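Carbonic anhydrase (PDB 3VNP) catalyses the reversible hydration of carbon dioxide to hydrogencarbonate as a homotrimeric gamma-class carbonic anhydrase that uses magnesium or zinc. Local coordinates at residues A17-Y22 with T35-N40; A48-G53 with N70-E75; I74-T79 with V91-L96. All coordinates share one frame; numbering follows the deposited sequence.

Contact 1 (A17-Y22 with T35-N40); sequences AFIADY and TSIWFN
Ile-37 N donates to Phe-18 O at 2.9 Å, the shortest bond in a parallel ladder between 17-22 and 35-40. Phe-18 N to Thr-35 O and Ala-20 N to Ile-37 O flank it, and a weak bond of 3.5 Å from Asn-40 N to Asp-21 O extends it past the strands. Phe-18 holds CG anti to its backbone N (chi1 167°), and from there the ring turns its edge to one face of the Trp-38 indole. The pair is T-shaped, CE2 of Phe-18 lying 3.7 Å from CZ3 of Trp-38 with the planes 75° apart; CB of Ser-36 touches the phenyl edge as well. Arg-44 of the second subunit makes a cation-pi contact with Trp-38. Farther along, Ala-20 CB sits over the face of the Phe-39 ring, 3.8 Å from its centroid, a CH-pi contact, 16° off the ring normal. Asp-21 runs alongside the same ring, its OD2 hydrogen-bonded to Tyr-4 OH of the second subunit. On the other sheet face, CD1 of Ile-19 packs against CG1 of Ile-37. These are adjacent rungs of the left-handed beta-helix of hexapeptide-repeat proteins: 36-37 passes the pairing on to strand 57-58, and helix 146-170 packs on Phe-18 and Trp-38 through Tyr-166.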
ATOM      1  N   ALA A  17     -20.562  -8.279 -10.761  1.00 31.43           N
ATOM      2  CA  ALA A  17     -19.308  -7.885 -10.127  1.00 30.83           C
ATOM      3  C   ALA A  17     -19.448  -6.643  -9.241  1.00 30.59           C
ATOM      4  O   ALA A  17     -20.223  -5.728  -9.538  1.00 29.69           O
ATOM      5  CB  ALA A  17     -18.240  -7.646 -11.189  1.00 29.27           C
ATOM      6  N   PHE A  18     -18.695  -6.633  -8.144  1.00 29.80           N
ATOM      7  CA  PHE A  18     -18.685  -5.516  -7.208  1.00 27.75           C
ATOM      8  C   PHE A  18     -17.382  -4.722  -7.341  1.00 28.57           C
ATOM      9  O   PHE A  18     -16.289  -5.247  -7.093  1.00 26.54           O
ATOM     10  CB  PHE A  18     -18.827  -6.019  -5.766  1.00 26.20           C
ATOM     11  CG  PHE A  18     -18.528  -4.968  -4.720  1.00 25.70           C
ATOM     12  CD1 PHE A  18     -19.187  -3.744  -4.731  1.00 25.60           C
ATOM     13  CD2 PHE A  18     -17.601  -5.211  -3.715  1.00 25.49           C
ATOM     14  CE1 PHE A  18     -18.928  -2.776  -3.752  1.00 24.96           C
ATOM     15  CE2 PHE A  18     -17.338  -4.250  -2.736  1.00 26.15           C
ATOM     16  CZ  PHE A  18     -18.006  -3.029  -2.757  1.00 23.77           C
ATOM     17  N   ILE A  19     -17.506  -3.464  -7.756  1.00 28.79           N
ATOM     18  CA  ILE A  19     -16.354  -2.580  -7.897  1.00 30.13           C
ATOM     19  C   ILE A  19     -16.495  -1.493  -6.829  1.00 30.15           C
ATOM     20  O   ILE A  19     -17.281  -0.555  -6.978  1.00 28.83           O
ATOM     21  CB  ILE A  19     -16.297  -1.931  -9.307  1.00 30.19           C
ATOM     22  CG1 ILE A  19     -15.665  -2.891 -10.325  1.00 32.98           C
ATOM     23  CG2 ILE A  19     -15.413  -0.686  -9.267  1.00 30.52           C
ATOM     24  CD1 ILE A  19     -16.139  -4.326 -10.268  1.00 34.20           C
ATOM     25  N   ALA A  20     -15.730  -1.631  -5.751  1.00 29.47           N
ATOM     26  CA  ALA A  20     -15.788  -0.686  -4.647  1.00 28.74           C
ATOM     27  C   ALA A  20     -15.389   0.730  -5.027  1.00 27.98           C
ATOM     28  O   ALA A  20     -14.892   0.985  -6.122  1.00 28.05           O
ATOM     29  CB  ALA A  20     -14.920  -1.176  -3.498  1.00 28.68           C
ATOM     30  N   ASP A  21     -15.612   1.647  -4.096  1.00 27.06           N
ATOM     31  CA  ASP A  21     -15.283   3.043  -4.296  1.00 27.78           C
ATOM     32  C   ASP A  21     -13.777   3.258  -4.341  1.00 26.97           C
ATOM     33  O   ASP A  21     -13.020   2.523  -3.711  1.00 27.46           O
ATOM     34  CB  ASP A  21     -15.886   3.874  -3.166  1.00 30.19           C
ATOM     35  CG  ASP A  21     -17.388   3.693  -3.053  1.00 32.35           C
ATOM     36  OD1 ASP A  21     -18.099   4.020  -4.024  1.00 32.67           O
ATOM     37  OD2 ASP A  21     -17.854   3.218  -1.996  1.00 34.80           O
ATOM     38  N   TYR A  22     -13.358   4.272  -5.091  1.00 25.86           N
ATOM     39  CA  TYR A  22     -11.951   4.625  -5.235  1.00 25.67           C
ATOM     40  C   TYR A  22     -11.134   3.575  -5.965  1.00 25.17           C
ATOM     41  O   TYR A  22      -9.912   3.536  -5.860  1.00 26.99           O
ATOM     42  CB  TYR A  22     -11.331   4.915  -3.865  1.00 26.46           C
ATOM     43  CG  TYR A  22     -12.116   5.915  -3.057  1.00 27.19           C
ATOM     44  CD1 TYR A  22     -12.503   7.137  -3.613  1.00 28.32           C
ATOM     45  CD2 TYR A  22     -12.497   5.635  -1.745  1.00 26.47           C
ATOM     46  CE1 TYR A  22     -13.258   8.059  -2.880  1.00 29.13           C
ATOM     47  CE2 TYR A  22     -13.247   6.548  -1.003  1.00 29.25           C
ATOM     48  CZ  TYR A  22     -13.625   7.758  -1.577  1.00 30.18           C
ATOM     49  OH  TYR A  22     -14.369   8.663  -0.848  1.00 31.96           O
ATOM     50  N   THR A  35     -17.128 -11.618  -8.783  1.00 32.19           N
ATOM     51  CA  THR A  35     -15.848 -11.260  -8.192  1.00 32.37           C
ATOM     52  C   THR A  35     -15.954  -9.855  -7.592  1.00 31.49           C
ATOM     53  O   THR A  35     -16.735  -9.021  -8.057  1.00 30.91           O
ATOM     54  CB  THR A  35     -14.685 -11.313  -9.214  1.00 33.12           C
ATOM     55  OG1 THR A  35     -14.662 -10.119 -10.000  1.00 35.42           O
ATOM     56  CG2 THR A  35     -14.841 -12.506 -10.119  1.00 32.35           C
ATOM     57  N   SER A  36     -15.183  -9.607  -6.542  1.00 29.24           N
ATOM     58  CA  SER A  36     -15.212  -8.316  -5.877  1.00 26.56           C
ATOM     59  C   SER A  36     -13.842  -7.657  -5.851  1.00 25.24           C
ATOM     60  O   SER A  36     -12.857  -8.270  -5.453  1.00 25.85           O
ATOM     61  CB  SER A  36     -15.738  -8.487  -4.453  1.00 24.80           C
ATOM     62  OG  SER A  36     -15.164  -9.627  -3.848  1.00 23.16           O
ATOM     63  N   ILE A  37     -13.791  -6.410  -6.302  1.00 23.39           N
ATOM     64  CA  ILE A  37     -12.557  -5.630  -6.328  1.00 22.67           C
ATOM     65  C   ILE A  37     -12.761  -4.609  -5.200  1.00 24.41           C
ATOM     66  O   ILE A  37     -13.621  -3.723  -5.290  1.00 25.33           O
ATOM     67  CB  ILE A  37     -12.393  -4.912  -7.691  1.00 20.77           C
ATOM     68  CG1 ILE A  37     -12.634  -5.902  -8.843  1.00 20.12           C
ATOM     69  CG2 ILE A  37     -11.010  -4.284  -7.798  1.00 21.49           C
ATOM     70  CD1 ILE A  37     -11.659  -7.055  -8.916  1.00 19.26           C
ATOM     71  N   TRP A  38     -11.979  -4.729  -4.134  1.00 24.50           N
ATOM     72  CA  TRP A  38     -12.162  -3.842  -2.994  1.00 24.06           C
ATOM     73  C   TRP A  38     -11.499  -2.472  -3.017  1.00 23.80           C
ATOM     74  O   TRP A  38     -10.661  -2.169  -3.870  1.00 24.46           O
ATOM     75  CB  TRP A  38     -11.821  -4.607  -1.714  1.00 23.75           C
ATOM     76  CG  TRP A  38     -12.700  -5.810  -1.595  1.00 24.68           C
ATOM     77  CD1 TRP A  38     -12.551  -7.002  -2.252  1.00 25.69           C
ATOM     78  CD2 TRP A  38     -13.942  -5.898  -0.886  1.00 24.44           C
ATOM     79  NE1 TRP A  38     -13.625  -7.820  -2.001  1.00 23.61           N
ATOM     80  CE2 TRP A  38     -14.495  -7.167  -1.168  1.00 24.66           C
ATOM     81  CE3 TRP A  38     -14.647  -5.022  -0.045  1.00 24.19           C
ATOM     82  CZ2 TRP A  38     -15.721  -7.586  -0.640  1.00 24.65           C
ATOM     83  CZ3 TRP A  38     -15.862  -5.436   0.478  1.00 24.21           C
ATOM     84  CH2 TRP A  38     -16.387  -6.709   0.178  1.00 24.97           C
ATOM     85  N   PHE A  39     -11.917  -1.650  -2.063  1.00 21.67           N
ATOM     86  CA  PHE A  39     -11.473  -0.271  -1.914  1.00 23.41           C
ATOM     87  C   PHE A  39     -10.034   0.088  -2.275  1.00 24.14           C
ATOM     88  O   PHE A  39      -9.084  -0.583  -1.869  1.00 25.97           O
ATOM     89  CB  PHE A  39     -11.795   0.200  -0.485  1.00 22.14           C
ATOM     90  CG  PHE A  39     -13.262   0.139  -0.152  1.00 20.92           C
ATOM     91  CD1 PHE A  39     -14.150   1.058  -0.697  1.00 20.41           C
ATOM     92  CD2 PHE A  39     -13.770  -0.904   0.620  1.00 20.78           C
ATOM     93  CE1 PHE A  39     -15.523   0.937  -0.488  1.00 19.84           C
ATOM     94  CE2 PHE A  39     -15.132  -1.036   0.833  1.00 20.00           C
ATOM     95  CZ  PHE A  39     -16.015  -0.116   0.275  1.00 20.26           C
ATOM     96  N   ASN A  40      -9.902   1.162  -3.052  1.00 25.23           N
ATOM     97  CA  ASN A  40      -8.614   1.706  -3.477  1.00 27.65           C
ATOM     98  C   ASN A  40      -7.741   0.845  -4.367  1.00 27.19           C
ATOM     99  O   ASN A  40      -6.620   1.231  -4.684  1.00 29.21           O
ATOM    100  CB  ASN A  40      -7.803   2.124  -2.257  1.00 30.37           C
ATOM    101  CG  ASN A  40      -8.501   3.178  -1.442  1.00 35.88           C
ATOM    102  OD1 ASN A  40      -8.600   4.336  -1.847  1.00 39.26           O
ATOM    103  ND2 ASN A  40      -9.010   2.781  -0.290  1.00 39.96           N
TER

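Contact 2 (A48-G53 with N70-E75); sequences APTVIG and NPLIIE
Strands 49-52 and 72-74 are neighbouring rungs on one flat parallel sheet of the left-handed beta-helix, the prism-shaped fold built from hexapeptide repeats. Their axes approach to 4.7 Å and differ in direction by 4°. The register sets Thr-50 beside Leu-72, Val-51 beside Ile-73 and Ile-52 beside Ile-74. Four backbone bonds alternate between the chains: Leu-72 N to Pro-49 O at 2.8 Å, then Val-51 N to Leu-72 O, Ile-74 N to Val-51 O, and Gly-53 N to Ile-74 O. Thr-50, Leu-72, Ile-52 and Ile-74 are buried in the prism, each pair side by side and pointing the same way. Leu-72 sets CG anti to its backbone N (chi1 176°), which lays CD2 against the methyl CG2 of Thr-50 at 3.7 Å. In the next pair CG1 of Ile-52 meets CD1 of Ile-74 at 4.2 Å. On the opposite face Val-51 is exposed and Ile-73 partly so, and at the start of the ladder Pro-49 CB faces Pro-71 CB at 4.1 Å. At its end, Gly-53 lies where a beta carbon would run into Glu-75 C. Inside, Leu-64 of strand 63-65 and Leu-86 of strand 85-87, both on another sheet of the prism, touch Leu-72 and Ile-74, and Leu-72 comes within about 6 Å of the side chains of the magnesium ligands His-65 and His-87. The inner pairs thus meet through methyl and methylene groups, Thr-50 turning its methyl to Leu-72, while the polar bonds across these strands are all backbone ones.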
ATOM      1  N   ALA A  48      -0.251  -5.116 -20.898  1.00 28.17           N
ATOM      2  CA  ALA A  48      -0.603  -6.423 -21.450  1.00 29.33           C
ATOM      3  C   ALA A  48      -1.980  -6.834 -20.946  1.00 30.63           C
ATOM      4  O   ALA A  48      -2.519  -6.227 -20.029  1.00 31.83           O
ATOM      5  CB  ALA A  48       0.439  -7.472 -21.061  1.00 27.07           C
ATOM      6  N   PRO A  49      -2.567  -7.873 -21.548  1.00 31.33           N
ATOM      7  CA  PRO A  49      -3.890  -8.373 -21.165  1.00 29.81           C
ATOM      8  C   PRO A  49      -4.019  -8.752 -19.693  1.00 29.25           C
ATOM      9  O   PRO A  49      -3.102  -9.317 -19.103  1.00 28.76           O
ATOM     10  CB  PRO A  49      -4.068  -9.586 -22.075  1.00 30.14           C
ATOM     11  CG  PRO A  49      -3.310  -9.182 -23.304  1.00 30.59           C
ATOM     12  CD  PRO A  49      -2.056  -8.599 -22.724  1.00 30.83           C
ATOM     13  N   THR A  50      -5.165  -8.433 -19.099  1.00 28.90           N
ATOM     14  CA  THR A  50      -5.421  -8.786 -17.706  1.00 27.32           C
ATOM     15  C   THR A  50      -6.757  -9.504 -17.679  1.00 27.00           C
ATOM     16  O   THR A  50      -7.768  -8.951 -18.104  1.00 29.36           O
ATOM     17  CB  THR A  50      -5.524  -7.550 -16.785  1.00 26.55           C
ATOM     18  OG1 THR A  50      -4.320  -6.783 -16.866  1.00 27.71           O
ATOM     19  CG2 THR A  50      -5.741  -7.983 -15.343  1.00 22.26           C
ATOM     20  N   VAL A  51      -6.761 -10.734 -17.184  1.00 26.83           N
ATOM     21  CA  VAL A  51      -7.985 -11.516 -17.108  1.00 26.53           C
ATOM     22  C   VAL A  51      -8.225 -11.979 -15.671  1.00 27.69           C
ATOM     23  O   VAL A  51      -7.348 -12.577 -15.044  1.00 28.82           O
ATOM     24  CB  VAL A  51      -7.906 -12.737 -18.041  1.00 25.89           C
ATOM     25  CG1 VAL A  51      -9.231 -13.464 -18.075  1.00 24.46           C
ATOM     26  CG2 VAL A  51      -7.529 -12.284 -19.433  1.00 26.34           C
ATOM     27  N   ILE A  52      -9.419 -11.696 -15.160  1.00 27.10           N
ATOM     28  CA  ILE A  52      -9.794 -12.059 -13.800  1.00 27.33           C
ATOM     29  C   ILE A  52     -11.035 -12.942 -13.825  1.00 28.13           C
ATOM     30  O   ILE A  52     -12.096 -12.519 -14.263  1.00 29.37           O
ATOM     31  CB  ILE A  52     -10.079 -10.792 -12.958  1.00 26.88           C
ATOM     32  CG1 ILE A  52      -8.839  -9.892 -12.955  1.00 25.46           C
ATOM     33  CG2 ILE A  52     -10.464 -11.181 -11.538  1.00 25.89           C
ATOM     34  CD1 ILE A  52      -9.050  -8.554 -12.299  1.00 26.09           C
ATOM     35  N   GLY A  53     -10.888 -14.169 -13.336  1.00 29.89           N
ATOM     36  CA  GLY A  53     -11.978 -15.126 -13.333  1.00 29.05           C
ATOM     37  C   GLY A  53     -13.228 -14.722 -12.587  1.00 31.26           C
ATOM     38  O   GLY A  53     -13.458 -13.537 -12.324  1.00 30.69           O
ATOM     39  N   ASN A  70       3.493 -10.055 -21.109  1.00 30.64           N
ATOM     40  CA  ASN A  70       3.183 -10.982 -20.029  1.00 31.80           C
ATOM     41  C   ASN A  70       1.812 -10.697 -19.435  1.00 32.49           C
ATOM     42  O   ASN A  70       1.660  -9.856 -18.549  1.00 34.36           O
ATOM     43  CB  ASN A  70       4.259 -10.896 -18.949  1.00 31.45           C
ATOM     44  CG  ASN A  70       5.625 -11.305 -19.457  1.00 30.99           C
ATOM     45  OD1 ASN A  70       6.628 -10.693 -19.110  1.00 31.54           O
ATOM     46  ND2 ASN A  70       5.672 -12.354 -20.278  1.00 29.06           N
ATOM     47  N   PRO A  71       0.790 -11.413 -19.904  1.00 32.39           N
ATOM     48  CA  PRO A  71      -0.554 -11.182 -19.378  1.00 31.76           C
ATOM     49  C   PRO A  71      -0.668 -11.478 -17.892  1.00 31.23           C
ATOM     50  O   PRO A  71       0.106 -12.265 -17.339  1.00 32.15           O
ATOM     51  CB  PRO A  71      -1.414 -12.122 -20.217  1.00 31.16           C
ATOM     52  CG  PRO A  71      -0.507 -13.291 -20.402  1.00 32.85           C
ATOM     53  CD  PRO A  71       0.823 -12.618 -20.751  1.00 33.13           C
ATOM     54  N   LEU A  72      -1.643 -10.833 -17.259  1.00 30.03           N
ATOM     55  CA  LEU A  72      -1.922 -11.024 -15.843  1.00 29.17           C
ATOM     56  C   LEU A  72      -3.190 -11.881 -15.779  1.00 29.06           C
ATOM     57  O   LEU A  72      -4.281 -11.410 -16.100  1.00 29.29           O
ATOM     58  CB  LEU A  72      -2.156  -9.668 -15.162  1.00 27.50           C
ATOM     59  CG  LEU A  72      -2.567  -9.677 -13.684  1.00 27.95           C
ATOM     60  CD1 LEU A  72      -1.492 -10.360 -12.850  1.00 29.22           C
ATOM     61  CD2 LEU A  72      -2.784  -8.253 -13.198  1.00 27.26           C
ATOM     62  N   ILE A  73      -3.040 -13.141 -15.387  1.00 29.12           N
ATOM     63  CA  ILE A  73      -4.182 -14.050 -15.303  1.00 30.30           C
ATOM     64  C   ILE A  73      -4.510 -14.453 -13.870  1.00 29.75           C
ATOM     65  O   ILE A  73      -3.653 -14.951 -13.144  1.00 30.36           O
ATOM     66  CB  ILE A  73      -3.944 -15.365 -16.122  1.00 32.56           C
ATOM     67  CG1 ILE A  73      -3.970 -15.084 -17.627  1.00 31.17           C
ATOM     68  CG2 ILE A  73      -5.016 -16.398 -15.787  1.00 32.02           C
ATOM     69  CD1 ILE A  73      -2.743 -14.418 -18.130  1.00 34.27           C
ATOM     70  N   ILE A  74      -5.760 -14.250 -13.474  1.00 29.46           N
ATOM     71  CA  ILE A  74      -6.216 -14.612 -12.138  1.00 30.15           C
ATOM     72  C   ILE A  74      -7.456 -15.483 -12.316  1.00 30.50           C
ATOM     73  O   ILE A  74      -8.550 -14.967 -12.524  1.00 31.06           O
ATOM     74  CB  ILE A  74      -6.602 -13.365 -11.318  1.00 30.01           C
ATOM     75  CG1 ILE A  74      -5.413 -12.405 -11.232  1.00 28.86           C
ATOM     76  CG2 ILE A  74      -7.070 -13.783  -9.930  1.00 30.44           C
ATOM     77  CD1 ILE A  74      -5.705 -11.136 -10.465  1.00 25.63           C
ATOM     78  N   GLU A  75      -7.287 -16.798 -12.224  1.00 31.37           N
ATOM     79  CA  GLU A  75      -8.403 -17.727 -12.418  1.00 33.03           C
ATOM     80  C   GLU A  75      -9.495 -17.684 -11.351  1.00 33.34           C
ATOM     81  O   GLU A  75      -9.383 -16.982 -10.344  1.00 34.53           O
ATOM     82  CB  GLU A  75      -7.875 -19.158 -12.565  1.00 33.56           C
ATOM     83  CG  GLU A  75      -6.853 -19.306 -13.683  1.00 35.79           C
ATOM     84  CD  GLU A  75      -6.490 -20.752 -13.970  1.00 39.30           C
ATOM     85  OE1 GLU A  75      -6.477 -21.568 -13.023  1.00 41.21           O
ATOM     86  OE2 GLU A  75      -6.201 -21.071 -15.142  1.00 39.49           O
TER

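Contact 3 (I74-T79 with V91-L96); sequences IEDGVT and VRKNAL
Two type II turns, Glu-75 to Val-78 and Arg-92 to Ala-95, stack in parallel, joined by backbone bonds from Glu-75 N to Val-91 O, Asn-94 N to Asp-76 O and Thr-79 N to Ala-95 O. Glu-75 CG is anti to its carbonyl carbon (chi1 -56°), and the extended chain beyond carries the carboxylate across to 92-93. OE1 takes Lys-93 N at 2.8 Å through its anti lone pair, while OE2 forms a salt bridge with Arg-92 NH1 at 2.9 Å. That nitrogen comes from above the carboxylate, 59° out of its plane, although OE2 lies in the guanidinium plane; Arg-92 NH2 also pairs with Glu-108. Such turns form the corners of the left-handed beta-helix, linking one sheet of the prism to the next. An alanine in place of Glu-75 would probably leave Lys-93 N without this acceptor and Arg-92 NH1 without its carboxylate, Glu-108 alone of the two acids remaining. Inside the corner, Val-78 CG2 packs against Val-91 CG1 at 3.7 Å. Gly-77, at positive phi, sits where a beta carbon would clash with Asn-94 OD1. Beyond the turn Thr-79 CG2 lies alongside Leu-96 CG at 3.7 Å, and both residues touch Ile-155 of helix 146-170.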
ATOM      1  N   ILE A  74      -5.760 -14.250 -13.474  1.00 29.46           N
ATOM      2  CA  ILE A  74      -6.216 -14.612 -12.138  1.00 30.15           C
ATOM      3  C   ILE A  74      -7.456 -15.483 -12.316  1.00 30.50           C
ATOM      4  O   ILE A  74      -8.550 -14.967 -12.524  1.00 31.06           O
ATOM      5  CB  ILE A  74      -6.602 -13.365 -11.318  1.00 30.01           C
ATOM      6  CG1 ILE A  74      -5.413 -12.405 -11.232  1.00 28.86           C
ATOM      7  CG2 ILE A  74      -7.070 -13.783  -9.930  1.00 30.44           C
ATOM      8  CD1 ILE A  74      -5.705 -11.136 -10.465  1.00 25.63           C
ATOM      9  N   GLU A  75      -7.287 -16.798 -12.224  1.00 31.37           N
ATOM     10  CA  GLU A  75      -8.403 -17.727 -12.418  1.00 33.03           C
ATOM     11  C   GLU A  75      -9.495 -17.684 -11.351  1.00 33.34           C
ATOM     12  O   GLU A  75      -9.383 -16.982 -10.344  1.00 34.53           O
ATOM     13  CB  GLU A  75      -7.875 -19.158 -12.565  1.00 33.56           C
ATOM     14  CG  GLU A  75      -6.853 -19.306 -13.683  1.00 35.79           C
ATOM     15  CD  GLU A  75      -6.490 -20.752 -13.970  1.00 39.30           C
ATOM     16  OE1 GLU A  75      -6.477 -21.568 -13.023  1.00 41.21           O
ATOM     17  OE2 GLU A  75      -6.201 -21.071 -15.142  1.00 39.49           O
ATOM     18  N   ASP A  76     -10.556 -18.450 -11.582  1.00 32.94           N
ATOM     19  CA  ASP A  76     -11.697 -18.494 -10.676  1.00 32.65           C
ATOM     20  C   ASP A  76     -11.386 -18.837  -9.225  1.00 32.16           C
ATOM     21  O   ASP A  76     -10.437 -19.560  -8.929  1.00 32.33           O
ATOM     22  CB  ASP A  76     -12.735 -19.476 -11.213  1.00 33.15           C
ATOM     23  CG  ASP A  76     -13.485 -18.938 -12.416  1.00 34.87           C
ATOM     24  OD1 ASP A  76     -12.847 -18.389 -13.343  1.00 34.59           O
ATOM     25  OD2 ASP A  76     -14.725 -19.078 -12.436  1.00 35.86           O
ATOM     26  N   GLY A  77     -12.199 -18.291  -8.327  1.00 31.63           N
ATOM     27  CA  GLY A  77     -12.059 -18.545  -6.902  1.00 31.44           C
ATOM     28  C   GLY A  77     -10.826 -18.050  -6.164  1.00 30.99           C
ATOM     29  O   GLY A  77     -10.659 -18.353  -4.982  1.00 31.03           O
ATOM     30  N   VAL A  78      -9.965 -17.293  -6.835  1.00 30.46           N
ATOM     31  CA  VAL A  78      -8.751 -16.788  -6.200  1.00 29.73           C
ATOM     32  C   VAL A  78      -9.019 -15.713  -5.149  1.00 29.80           C
ATOM     33  O   VAL A  78      -9.903 -14.869  -5.304  1.00 28.83           O
ATOM     34  CB  VAL A  78      -7.768 -16.219  -7.252  1.00 29.98           C
ATOM     35  CG1 VAL A  78      -6.667 -15.410  -6.567  1.00 29.14           C
ATOM     36  CG2 VAL A  78      -7.157 -17.356  -8.045  1.00 30.14           C
ATOM     37  N   THR A  79      -8.243 -15.768  -4.072  1.00 28.12           N
ATOM     38  CA  THR A  79      -8.348 -14.805  -2.991  1.00 27.51           C
ATOM     39  C   THR A  79      -7.055 -13.999  -2.964  1.00 27.10           C
ATOM     40  O   THR A  79      -5.978 -14.554  -2.787  1.00 27.35           O
ATOM     41  CB  THR A  79      -8.520 -15.502  -1.626  1.00 28.13           C
ATOM     42  OG1 THR A  79      -9.885 -15.893  -1.452  1.00 29.39           O
ATOM     43  CG2 THR A  79      -8.127 -14.574  -0.499  1.00 28.73           C
ATOM     44  N   VAL A  91      -2.026 -16.584 -11.495  1.00 30.24           N
ATOM     45  CA  VAL A  91      -2.554 -17.214 -10.289  1.00 29.88           C
ATOM     46  C   VAL A  91      -3.612 -18.240 -10.680  1.00 31.63           C
ATOM     47  O   VAL A  91      -4.655 -17.884 -11.234  1.00 33.07           O
ATOM     48  CB  VAL A  91      -3.189 -16.156  -9.350  1.00 27.88           C
ATOM     49  CG1 VAL A  91      -3.479 -16.764  -7.997  1.00 25.39           C
ATOM     50  CG2 VAL A  91      -2.264 -14.951  -9.218  1.00 24.17           C
ATOM     51  N   ARG A  92      -3.346 -19.511 -10.389  1.00 31.98           N
ATOM     52  CA  ARG A  92      -4.285 -20.574 -10.733  1.00 34.51           C
ATOM     53  C   ARG A  92      -5.495 -20.654  -9.806  1.00 36.51           C
ATOM     54  O   ARG A  92      -5.504 -20.078  -8.714  1.00 36.11           O
ATOM     55  CB  ARG A  92      -3.559 -21.926 -10.771  1.00 34.40           C
ATOM     56  CG  ARG A  92      -2.441 -21.981 -11.800  1.00 32.49           C
ATOM     57  CD  ARG A  92      -2.980 -21.653 -13.173  1.00 32.86           C
ATOM     58  NE  ARG A  92      -1.949 -21.702 -14.200  1.00 35.78           N
ATOM     59  CZ  ARG A  92      -2.189 -21.538 -15.498  1.00 37.05           C
ATOM     60  NH1 ARG A  92      -3.430 -21.316 -15.915  1.00 37.60           N
ATOM     61  NH2 ARG A  92      -1.193 -21.586 -16.376  1.00 35.23           N
ATOM     62  N   LYS A  93      -6.516 -21.376 -10.261  1.00 38.79           N
ATOM     63  CA  LYS A  93      -7.756 -21.536  -9.513  1.00 39.67           C
ATOM     64  C   LYS A  93      -7.616 -21.876  -8.043  1.00 38.22           C
ATOM     65  O   LYS A  93      -6.803 -22.709  -7.645  1.00 37.23           O
ATOM     66  CB  LYS A  93      -8.652 -22.579 -10.188  1.00 43.58           C
ATOM     67  CG  LYS A  93      -9.346 -22.035 -11.428  1.00 53.11           C
ATOM     68  CD  LYS A  93     -10.281 -23.040 -12.100  1.00 57.93           C
ATOM     69  CE  LYS A  93     -10.969 -22.402 -13.319  1.00 60.52           C
ATOM     70  NZ  LYS A  93     -11.811 -23.368 -14.090  1.00 63.38           N
ATOM     71  N   ASN A  94      -8.428 -21.192  -7.248  1.00 37.04           N
ATOM     72  CA  ASN A  94      -8.500 -21.382  -5.809  1.00 36.95           C
ATOM     73  C   ASN A  94      -7.255 -21.089  -4.983  1.00 34.29           C
ATOM     74  O   ASN A  94      -7.219 -21.406  -3.795  1.00 34.54           O
ATOM     75  CB  ASN A  94      -8.997 -22.801  -5.507  1.00 39.06           C
ATOM     76  CG  ASN A  94     -10.382 -23.062  -6.075  1.00 40.58           C
ATOM     77  OD1 ASN A  94     -11.275 -22.219  -5.969  1.00 41.20           O
ATOM     78  ND2 ASN A  94     -10.567 -24.229  -6.676  1.00 41.27           N
ATOM     79  N   ALA A  95      -6.240 -20.491  -5.590  1.00 31.19           N
ATOM     80  CA  ALA A  95      -5.036 -20.174  -4.835  1.00 29.83           C
ATOM     81  C   ALA A  95      -5.350 -18.988  -3.927  1.00 29.69           C
ATOM     82  O   ALA A  95      -6.312 -18.260  -4.156  1.00 28.90           O
ATOM     83  CB  ALA A  95      -3.892 -19.833  -5.779  1.00 27.72           C
ATOM     84  N   LEU A  96      -4.552 -18.807  -2.882  1.00 29.58           N
ATOM     85  CA  LEU A  96      -4.767 -17.692  -1.973  1.00 29.90           C
ATOM     86  C   LEU A  96      -3.472 -16.896  -1.801  1.00 29.67           C
ATOM     87  O   LEU A  96      -2.424 -17.458  -1.480  1.00 30.29           O
ATOM     88  CB  LEU A  96      -5.273 -18.196  -0.613  1.00 29.18           C
ATOM     89  CG  LEU A  96      -5.625 -17.100   0.400  1.00 29.39           C
ATOM     90  CD1 LEU A  96      -6.580 -17.629   1.455  1.00 27.17           C
ATOM     91  CD2 LEU A  96      -4.346 -16.574   1.030  1.00 27.82           C
TER

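All three contacts join successive rungs of one beta-helix, but at different places around it. Contact 1 is the most buried, between the C-terminal helix and the other subunits, and depends on aromatic rings. Contact 2 lies on a second sheet, aliphatic inside and more exposed on its outer side. Contact 3 continues from it through the shared Ile-74 and Glu-75, around the corner, where one salt bridge and stacked turns are added between the ends of two sheets; it leads into strands 79-80 and 96-97, of the same sheet as 18-19 and 36-37 of contact 1. No other subunit touches contacts 2 or 3, whose centres are about 11 Å apart; that of contact 1 is about 17 Å from each.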